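Local structure of NIF3-related protein (Bacillus cereus, 2GX8) at residues K271-A285 against V299-V312. The protein is of unknown function but, as a member of the NIF3 family, binds a pair of zinc ions in a conserved dimetal site and carries a probable regulatory domain. Sequence-based numbering, arbitrary orientation.
Sequences KIGYLQEEMTLGQFA and VVGKLDDKVRKVAV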
ATOM      1  N   LYS C 271      23.732 -24.613  -2.481  1.00 55.41           N
ATOM      2  CA  LYS C 271      25.079 -24.851  -3.050  1.00 54.51           C
ATOM      3  C   LYS C 271      25.006 -25.411  -4.473  1.00 53.69           C
ATOM      4  O   LYS C 271      24.051 -26.075  -4.842  1.00 53.74           O
ATOM      5  CB  LYS C 271      25.892 -25.836  -2.182  1.00 53.91           C
ATOM      6  CG  LYS C 271      26.239 -25.302  -0.785  1.00 53.85           C
ATOM      7  CD  LYS C 271      27.243 -24.180  -0.884  1.00 58.26           C
ATOM      8  CE  LYS C 271      27.447 -23.485   0.456  1.00 62.94           C
ATOM      9  NZ  LYS C 271      28.589 -22.512   0.438  1.00 63.15           N
ATOM     10  N   ILE C 272      25.996 -25.109  -5.298  1.00 53.88           N
ATOM     11  CA  ILE C 272      26.042 -25.694  -6.617  1.00 53.47           C
ATOM     12  C   ILE C 272      27.446 -26.231  -6.767  1.00 55.00           C
ATOM     13  O   ILE C 272      28.397 -25.525  -6.462  1.00 56.32           O
ATOM     14  CB  ILE C 272      25.570 -24.735  -7.765  1.00 54.93           C
ATOM     15  CG1 ILE C 272      25.433 -25.522  -9.090  1.00 50.71           C
ATOM     16  CG2 ILE C 272      26.444 -23.482  -7.892  1.00 51.70           C
ATOM     17  CD1 ILE C 272      24.822 -24.733 -10.233  1.00 50.25           C
ATOM     18  N   GLY C 273      27.557 -27.499  -7.174  1.00 55.02           N
ATOM     19  CA  GLY C 273      28.819 -28.190  -7.299  1.00 53.94           C
ATOM     20  C   GLY C 273      28.743 -29.305  -8.332  1.00 55.08           C
ATOM     21  O   GLY C 273      27.784 -29.373  -9.109  1.00 55.44           O
ATOM     22  N   TYR C 274      29.726 -30.202  -8.301  1.00 53.27           N
ATOM     23  CA  TYR C 274      29.845 -31.287  -9.288  1.00 53.77           C
ATOM     24  C   TYR C 274      29.909 -32.688  -8.709  1.00 53.72           C
ATOM     25  O   TYR C 274      30.645 -32.939  -7.757  1.00 52.89           O
ATOM     26  CB  TYR C 274      31.114 -31.068 -10.126  1.00 53.13           C
ATOM     27  CG  TYR C 274      31.087 -29.802 -10.946  1.00 53.18           C
ATOM     28  CD1 TYR C 274      31.629 -28.606 -10.454  1.00 52.43           C
ATOM     29  CD2 TYR C 274      30.494 -29.794 -12.214  1.00 53.36           C
ATOM     30  CE1 TYR C 274      31.585 -27.434 -11.219  1.00 54.10           C
ATOM     31  CE2 TYR C 274      30.448 -28.638 -12.989  1.00 53.68           C
ATOM     32  CZ  TYR C 274      30.984 -27.463 -12.493  1.00 54.57           C
ATOM     33  OH  TYR C 274      30.924 -26.330 -13.295  1.00 56.19           O
ATOM     34  N   LEU C 275      29.156 -33.615  -9.297  1.00 55.17           N
ATOM     35  CA  LEU C 275      29.253 -35.009  -8.876  1.00 57.13           C
ATOM     36  C   LEU C 275      30.658 -35.527  -9.204  1.00 58.62           C
ATOM     37  O   LEU C 275      31.377 -34.924 -10.009  1.00 59.38           O
ATOM     38  CB  LEU C 275      28.184 -35.880  -9.545  1.00 56.20           C
ATOM     39  CG  LEU C 275      26.705 -35.681  -9.204  1.00 57.40           C
ATOM     40  CD1 LEU C 275      25.823 -36.530 -10.090  1.00 54.61           C
ATOM     41  CD2 LEU C 275      26.397 -35.959  -7.730  1.00 57.83           C
ATOM     42  N   GLN C 276      31.054 -36.628  -8.568  1.00 60.99           N
ATOM     43  CA  GLN C 276      32.353 -37.263  -8.825  1.00 61.52           C
ATOM     44  C   GLN C 276      32.383 -37.917 -10.229  1.00 62.17           C
ATOM     45  O   GLN C 276      33.425 -37.939 -10.910  1.00 62.36           O
ATOM     46  CB  GLN C 276      32.654 -38.294  -7.716  1.00 62.71           C
ATOM     47  CG  GLN C 276      33.980 -39.114  -7.844  1.00 62.71           C
ATOM     48  CD  GLN C 276      35.250 -38.314  -7.525  1.00 68.10           C
ATOM     49  OE1 GLN C 276      35.204 -37.114  -7.219  1.00 69.94           O
ATOM     50  NE2 GLN C 276      36.392 -38.991  -7.585  1.00 69.75           N
ATOM     51  N   GLU C 277      31.243 -38.470 -10.643  1.00 61.93           N
ATOM     52  CA  GLU C 277      31.091 -39.067 -11.971  1.00 61.32           C
ATOM     53  C   GLU C 277      29.708 -38.753 -12.538  1.00 60.62           C
ATOM     54  O   GLU C 277      28.756 -38.558 -11.776  1.00 58.95           O
ATOM     55  CB  GLU C 277      31.342 -40.582 -11.960  1.00 61.62           C
ATOM     56  CG  GLU C 277      32.828 -40.989 -12.089  1.00 62.81           C
ATOM     57  CD  GLU C 277      33.036 -42.503 -12.261  1.00 63.02           C
ATOM     58  OE1 GLU C 277      32.117 -43.286 -11.917  1.00 65.29           O
ATOM     59  OE2 GLU C 277      34.130 -42.912 -12.723  1.00 65.25           O
ATOM     60  N   GLU C 278      29.624 -38.695 -13.873  1.00 60.09           N
ATOM     61  CA  GLU C 278      28.377 -38.425 -14.603  1.00 59.13           C
ATOM     62  C   GLU C 278      27.421 -39.599 -14.405  1.00 58.10           C
ATOM     63  O   GLU C 278      27.850 -40.752 -14.321  1.00 58.76           O
ATOM     64  CB  GLU C 278      28.661 -38.225 -16.102  1.00 58.21           C
ATOM     65  CG  GLU C 278      27.512 -37.631 -16.945  1.00 57.78           C
ATOM     66  CD  GLU C 278      27.769 -37.712 -18.461  1.00 60.21           C
ATOM     67  OE1 GLU C 278      27.938 -38.850 -18.980  1.00 63.24           O
ATOM     68  OE2 GLU C 278      27.777 -36.648 -19.153  1.00 59.45           O
ATOM     69  N   MET C 279      26.131 -39.282 -14.323  1.00 56.70           N
ATOM     70  CA  MET C 279      25.049 -40.229 -14.136  1.00 56.69           C
ATOM     71  C   MET C 279      23.849 -39.714 -14.904  1.00 55.39           C
ATOM     72  O   MET C 279      23.810 -38.531 -15.294  1.00 55.82           O
ATOM     73  CB  MET C 279      24.548 -40.205 -12.691  1.00 57.24           C
ATOM     74  CG  MET C 279      25.549 -40.380 -11.599  1.00 58.00           C
ATOM     75  SD  MET C 279      24.590 -40.300 -10.100  1.00 59.27           S
ATOM     76  CE  MET C 279      25.904 -40.383  -8.879  1.00 59.45           C
ATOM     77  N   THR C 280      22.842 -40.585 -15.044  1.00 53.47           N
ATOM     78  CA  THR C 280      21.582 -40.173 -15.637  1.00 52.27           C
ATOM     79  C   THR C 280      20.769 -39.572 -14.497  1.00 53.00           C
ATOM     80  O   THR C 280      21.151 -39.707 -13.327  1.00 51.43           O
ATOM     81  CB  THR C 280      20.799 -41.343 -16.294  1.00 52.40           C
ATOM     82  OG1 THR C 280      20.354 -42.270 -15.297  1.00 49.05           O
ATOM     83  CG2 THR C 280      21.667 -42.081 -17.353  1.00 49.82           C
ATOM     84  N   LEU C 281      19.658 -38.913 -14.827  1.00 53.58           N
ATOM     85  CA  LEU C 281      18.807 -38.304 -13.824  1.00 55.70           C
ATOM     86  C   LEU C 281      18.215 -39.425 -12.974  1.00 56.96           C
ATOM     87  O   LEU C 281      18.198 -39.334 -11.764  1.00 58.19           O
ATOM     88  CB  LEU C 281      17.714 -37.487 -14.511  1.00 55.26           C
ATOM     89  CG  LEU C 281      16.693 -36.727 -13.685  1.00 55.06           C
ATOM     90  CD1 LEU C 281      17.321 -35.771 -12.672  1.00 52.73           C
ATOM     91  CD2 LEU C 281      15.775 -35.984 -14.642  1.00 57.07           C
ATOM     92  N   GLY C 282      17.791 -40.512 -13.625  1.00 58.60           N
ATOM     93  CA  GLY C 282      17.222 -41.686 -12.944  1.00 57.28           C
ATOM     94  C   GLY C 282      18.097 -42.262 -11.842  1.00 55.96           C
ATOM     95  O   GLY C 282      17.592 -42.569 -10.760  1.00 54.21           O
ATOM     96  N   GLN C 283      19.397 -42.419 -12.112  1.00 53.65           N
ATOM     97  CA  GLN C 283      20.330 -42.893 -11.076  1.00 54.57           C
ATOM     98  C   GLN C 283      20.804 -41.811 -10.121  1.00 54.64           C
ATOM     99  O   GLN C 283      21.215 -42.111  -9.000  1.00 55.97           O
ATOM    100  CB  GLN C 283      21.531 -43.603 -11.656  1.00 53.80           C
ATOM    101  CG  GLN C 283      22.075 -42.949 -12.852  1.00 56.20           C
ATOM    102  CD  GLN C 283      23.131 -43.802 -13.505  1.00 59.39           C
ATOM    103  OE1 GLN C 283      24.240 -43.956 -12.976  1.00 59.98           O
ATOM    104  NE2 GLN C 283      22.800 -44.358 -14.667  1.00 56.98           N
ATOM    105  N   PHE C 284      20.783 -40.561 -10.564  1.00 54.23           N
ATOM    106  CA  PHE C 284      21.091 -39.505  -9.648  1.00 53.64           C
ATOM    107  C   PHE C 284      19.994 -39.461  -8.598  1.00 53.21           C
ATOM    108  O   PHE C 284      20.278 -39.383  -7.413  1.00 55.09           O
ATOM    109  CB  PHE C 284      21.249 -38.161 -10.326  1.00 52.67           C
ATOM    110  CG  PHE C 284      21.386 -37.038  -9.343  1.00 53.55           C
ATOM    111  CD1 PHE C 284      22.522 -36.943  -8.544  1.00 47.80           C
ATOM    112  CD2 PHE C 284      20.373 -36.094  -9.201  1.00 50.40           C
ATOM    113  CE1 PHE C 284      22.649 -35.922  -7.622  1.00 51.60           C
ATOM    114  CE2 PHE C 284      20.483 -35.051  -8.279  1.00 51.94           C
ATOM    115  CZ  PHE C 284      21.614 -34.962  -7.483  1.00 50.10           C
ATOM    116  N   ALA C 285      18.744 -39.501  -9.048  1.00 53.16           N
ATOM    117  CA  ALA C 285      17.558 -39.554  -8.171  1.00 51.65           C
ATOM    118  C   ALA C 285      17.632 -40.650  -7.114  1.00 52.67           C
ATOM    119  O   ALA C 285      17.239 -40.403  -5.982  1.00 52.15           O
ATOM    120  CB  ALA C 285      16.345 -39.749  -8.980  1.00 52.77           C
ATOM    121  N   VAL C 299      10.593 -36.562  -9.550  1.00 55.29           N
ATOM    122  CA  VAL C 299      11.591 -36.128 -10.492  1.00 53.90           C
ATOM    123  C   VAL C 299      10.985 -35.403 -11.696  1.00 52.48           C
ATOM    124  O   VAL C 299      10.015 -35.871 -12.285  1.00 50.50           O
ATOM    125  CB  VAL C 299      12.396 -37.346 -11.020  1.00 54.08           C
ATOM    126  CG1 VAL C 299      13.378 -36.919 -12.057  1.00 53.41           C
ATOM    127  CG2 VAL C 299      13.133 -38.042  -9.888  1.00 56.17           C
ATOM    128  N   VAL C 300      11.580 -34.279 -12.074  1.00 51.12           N
ATOM    129  CA  VAL C 300      11.140 -33.555 -13.248  1.00 51.18           C
ATOM    130  C   VAL C 300      12.223 -33.664 -14.310  1.00 51.71           C
ATOM    131  O   VAL C 300      13.345 -33.261 -14.070  1.00 51.15           O
ATOM    132  CB  VAL C 300      10.919 -32.056 -12.958  1.00 52.35           C
ATOM    133  CG1 VAL C 300      10.408 -31.345 -14.209  1.00 49.01           C
ATOM    134  CG2 VAL C 300       9.947 -31.880 -11.830  1.00 50.55           C
ATOM    135  N   GLY C 301      11.889 -34.223 -15.473  1.00 52.96           N
ATOM    136  CA  GLY C 301      12.841 -34.341 -16.586  1.00 53.37           C
ATOM    137  C   GLY C 301      12.891 -35.746 -17.137  1.00 55.36           C
ATOM    138  O   GLY C 301      12.289 -36.651 -16.575  1.00 55.82           O
ATOM    139  N   LYS C 302      13.600 -35.940 -18.238  1.00 56.14           N
ATOM    140  CA  LYS C 302      13.757 -37.266 -18.796  1.00 59.27           C
ATOM    141  C   LYS C 302      14.811 -38.041 -18.004  1.00 60.55           C
ATOM    142  O   LYS C 302      15.973 -37.666 -17.994  1.00 62.97           O
ATOM    143  CB  LYS C 302      14.157 -37.141 -20.267  1.00 59.12           C
ATOM    144  CG  LYS C 302      13.088 -36.412 -21.065  1.00 62.99           C
ATOM    145  CD  LYS C 302      13.619 -35.769 -22.340  1.00 71.17           C
ATOM    146  CE  LYS C 302      12.524 -34.867 -22.925  1.00 73.49           C
ATOM    147  NZ  LYS C 302      13.060 -33.795 -23.798  1.00 73.61           N
ATOM    148  N   LEU C 303      14.417 -39.141 -17.372  1.00 61.54           N
ATOM    149  CA  LEU C 303      15.321 -39.947 -16.522  1.00 62.10           C
ATOM    150  C   LEU C 303      16.612 -40.442 -17.159  1.00 61.85           C
ATOM    151  O   LEU C 303      17.502 -40.935 -16.465  1.00 61.62           O
ATOM    152  CB  LEU C 303      14.576 -41.153 -15.945  1.00 62.48           C
ATOM    153  CG  LEU C 303      13.220 -40.845 -15.314  1.00 62.42           C
ATOM    154  CD1 LEU C 303      12.636 -42.111 -14.690  1.00 63.06           C
ATOM    155  CD2 LEU C 303      13.336 -39.766 -14.271  1.00 61.64           C
ATOM    156  N   ASP C 304      16.722 -40.320 -18.471  1.00 62.33           N
ATOM    157  CA  ASP C 304      17.933 -40.787 -19.152  1.00 63.23           C
ATOM    158  C   ASP C 304      18.912 -39.683 -19.572  1.00 62.82           C
ATOM    159  O   ASP C 304      19.954 -39.954 -20.160  1.00 60.70           O
ATOM    160  CB  ASP C 304      17.643 -41.813 -20.268  1.00 64.18           C
ATOM    161  CG  ASP C 304      16.414 -41.474 -21.102  1.00 66.97           C
ATOM    162  OD1 ASP C 304      15.344 -41.151 -20.520  1.00 68.35           O
ATOM    163  OD2 ASP C 304      16.508 -41.597 -22.354  1.00 70.06           O
ATOM    164  N   ASP C 305      18.585 -38.445 -19.195  1.00 63.29           N
ATOM    165  CA  ASP C 305      19.438 -37.294 -19.476  1.00 63.74           C
ATOM    166  C   ASP C 305      20.659 -37.356 -18.587  1.00 62.70           C
ATOM    167  O   ASP C 305      20.595 -37.851 -17.471  1.00 62.68           O
ATOM    168  CB  ASP C 305      18.686 -35.968 -19.258  1.00 64.69           C
ATOM    169  CG  ASP C 305      17.748 -35.620 -20.425  1.00 67.42           C
ATOM    170  OD1 ASP C 305      17.753 -36.344 -21.458  1.00 70.47           O
ATOM    171  OD2 ASP C 305      17.020 -34.609 -20.318  1.00 68.46           O
ATOM    172  N   LYS C 306      21.777 -36.872 -19.091  1.00 62.14           N
ATOM    173  CA  LYS C 306      22.998 -36.879 -18.313  1.00 61.59           C
ATOM    174  C   LYS C 306      23.073 -35.715 -17.309  1.00 61.27           C
ATOM    175  O   LYS C 306      22.705 -34.576 -17.625  1.00 61.13           O
ATOM    176  CB  LYS C 306      24.188 -36.858 -19.259  1.00 62.64           C
ATOM    177  CG  LYS C 306      24.334 -38.125 -20.128  1.00 62.75           C
ATOM    178  CD  LYS C 306      24.509 -39.329 -19.231  1.00 64.56           C
ATOM    179  CE  LYS C 306      24.980 -40.549 -19.973  1.00 70.00           C
ATOM    180  NZ  LYS C 306      25.150 -41.673 -19.007  1.00 71.82           N
ATOM    181  N   VAL C 307      23.498 -36.005 -16.082  1.00 59.74           N
ATOM    182  CA  VAL C 307      23.679 -34.941 -15.117  1.00 59.64           C
ATOM    183  C   VAL C 307      25.071 -34.992 -14.513  1.00 59.53           C
ATOM    184  O   VAL C 307      25.560 -36.060 -14.123  1.00 57.66           O
ATOM    185  CB  VAL C 307      22.628 -34.900 -13.989  1.00 59.36           C
ATOM    186  CG1 VAL C 307      21.204 -34.746 -14.552  1.00 61.24           C
ATOM    187  CG2 VAL C 307      22.721 -36.105 -13.071  1.00 59.39           C
ATOM    188  N   ARG C 308      25.685 -33.810 -14.427  1.00 59.60           N
ATOM    189  CA  ARG C 308      27.025 -33.662 -13.881  1.00 59.72           C
ATOM    190  C   ARG C 308      27.062 -32.576 -12.793  1.00 57.85           C
ATOM    191  O   ARG C 308      27.537 -32.836 -11.681  1.00 57.12           O
ATOM    192  CB  ARG C 308      28.024 -33.374 -15.000  1.00 60.00           C
ATOM    193  CG  ARG C 308      29.424 -32.999 -14.523  1.00 65.61           C
ATOM    194  CD  ARG C 308      30.250 -34.177 -14.004  1.00 74.11           C
ATOM    195  NE  ARG C 308      31.669 -33.800 -13.962  1.00 79.53           N
ATOM    196  CZ  ARG C 308      32.630 -34.524 -13.396  1.00 82.33           C
ATOM    197  NH1 ARG C 308      32.333 -35.676 -12.797  1.00 84.71           N
ATOM    198  NH2 ARG C 308      33.885 -34.089 -13.412  1.00 81.98           N
ATOM    199  N   LYS C 309      26.604 -31.361 -13.090  1.00 56.49           N
ATOM    200  CA  LYS C 309      26.565 -30.387 -11.995  1.00 55.33           C
ATOM    201  C   LYS C 309      25.189 -30.281 -11.399  1.00 54.79           C
ATOM    202  O   LYS C 309      24.186 -30.199 -12.103  1.00 54.76           O
ATOM    203  CB  LYS C 309      27.197 -29.029 -12.299  1.00 55.20           C
ATOM    204  CG  LYS C 309      26.404 -28.048 -13.079  1.00 55.57           C
ATOM    205  CD  LYS C 309      27.239 -26.788 -13.370  1.00 55.73           C
ATOM    206  CE  LYS C 309      27.641 -26.017 -12.124  1.00 54.91           C
ATOM    207  NZ  LYS C 309      28.415 -24.781 -12.496  1.00 48.97           N
ATOM    208  N   VAL C 310      25.188 -30.258 -10.068  1.00 54.49           N
ATOM    209  CA  VAL C 310      24.008 -30.308  -9.250  1.00 52.50           C
ATOM    210  C   VAL C 310      23.858 -29.086  -8.352  1.00 54.12           C
ATOM    211  O   VAL C 310      24.815 -28.648  -7.714  1.00 54.76           O
ATOM    212  CB  VAL C 310      24.118 -31.530  -8.305  1.00 51.10           C
ATOM    213  CG1 VAL C 310      22.922 -31.631  -7.360  1.00 50.83           C
ATOM    214  CG2 VAL C 310      24.314 -32.822  -9.093  1.00 48.95           C
ATOM    215  N   ALA C 311      22.639 -28.557  -8.295  1.00 53.24           N
ATOM    216  CA  ALA C 311      22.300 -27.460  -7.390  1.00 52.80           C
ATOM    217  C   ALA C 311      21.443 -28.054  -6.271  1.00 52.40           C
ATOM    218  O   ALA C 311      20.614 -28.914  -6.517  1.00 53.53           O
ATOM    219  CB  ALA C 311      21.528 -26.355  -8.141  1.00 49.85           C
ATOM    220  N   VAL C 312      21.676 -27.660  -5.034  1.00 53.44           N
ATOM    221  CA  VAL C 312      20.787 -28.117  -3.931  1.00 54.08           C
ATOM    222  C   VAL C 312      20.396 -26.972  -3.028  1.00 54.65           C
ATOM    223  O   VAL C 312      21.194 -26.101  -2.772  1.00 55.74           O
ATOM    224  CB  VAL C 312      21.369 -29.312  -3.105  1.00 54.35           C
ATOM    225  CG1 VAL C 312      22.818 -29.068  -2.710  1.00 53.31           C
ATOM    226  CG2 VAL C 312      20.492 -29.615  -1.890  1.00 50.11           C
TER
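Tyr274 and Lys309 face each other as a non-hydrogen-bonded pair where strand 271-275 runs antiparallel to strand 306-312, and their side chains lie alongside, pointing the same way. The close pairing puts Lys309 CB 3.3 Å from Tyr274 CE2; chi1 (80°) starts the lysine chain along the ring, and a bend at chi3 leaves NZ at the phenol, donating to Tyr274 OH at 3.1 Å. The same ammonium also binds the carbonyl of Lys327, and Ile272 CD1 packs on Lys309 CE.

On the opposite face, Val310 divides its methyls: CG2 lies 3.7 Å from Leu275 CG, while CG1 meets Phe284 CZ at 3.6 Å. Phe284 comes from helix 281-285, its CB resting on Val307 CG2.

At 276-277 the chain turns a corner, and Arg308 reaches over it. Its CG, anti to the backbone N (171°), meets the Tyr274 ring edge; a bend at chi2 (75°) lays one guanidinium face against Leu275 O, and NH1 makes a weak, in-plane bond to Gln276 O. Beyond the corner, strand 278-280 pairs with the same partner through Met279 and Val307, and Glu278 crosses Lys306 at about a right angle in a long salt bridge.

Thr280 is the N-cap of the following helix, OG1 accepting a weak bond from Gln283 N. Gly282 N donates to Leu303 O at 2.9 Å, tying the first turn to the type I turn 302-305. The side chains of Leu281 and Val299 slide past each other in opposite directions, CD2 to CG1 3.6 Å; strand 299-300 pairs with a second subunit.

Strand 306-313 also runs parallel to strand 331-335, so backbone pairing and buried aliphatic groups fix this sheet region; Lys309 is gripped by two oxygens, whereas Arg308 and Glu278 add weak or long contacts at the exposed corner.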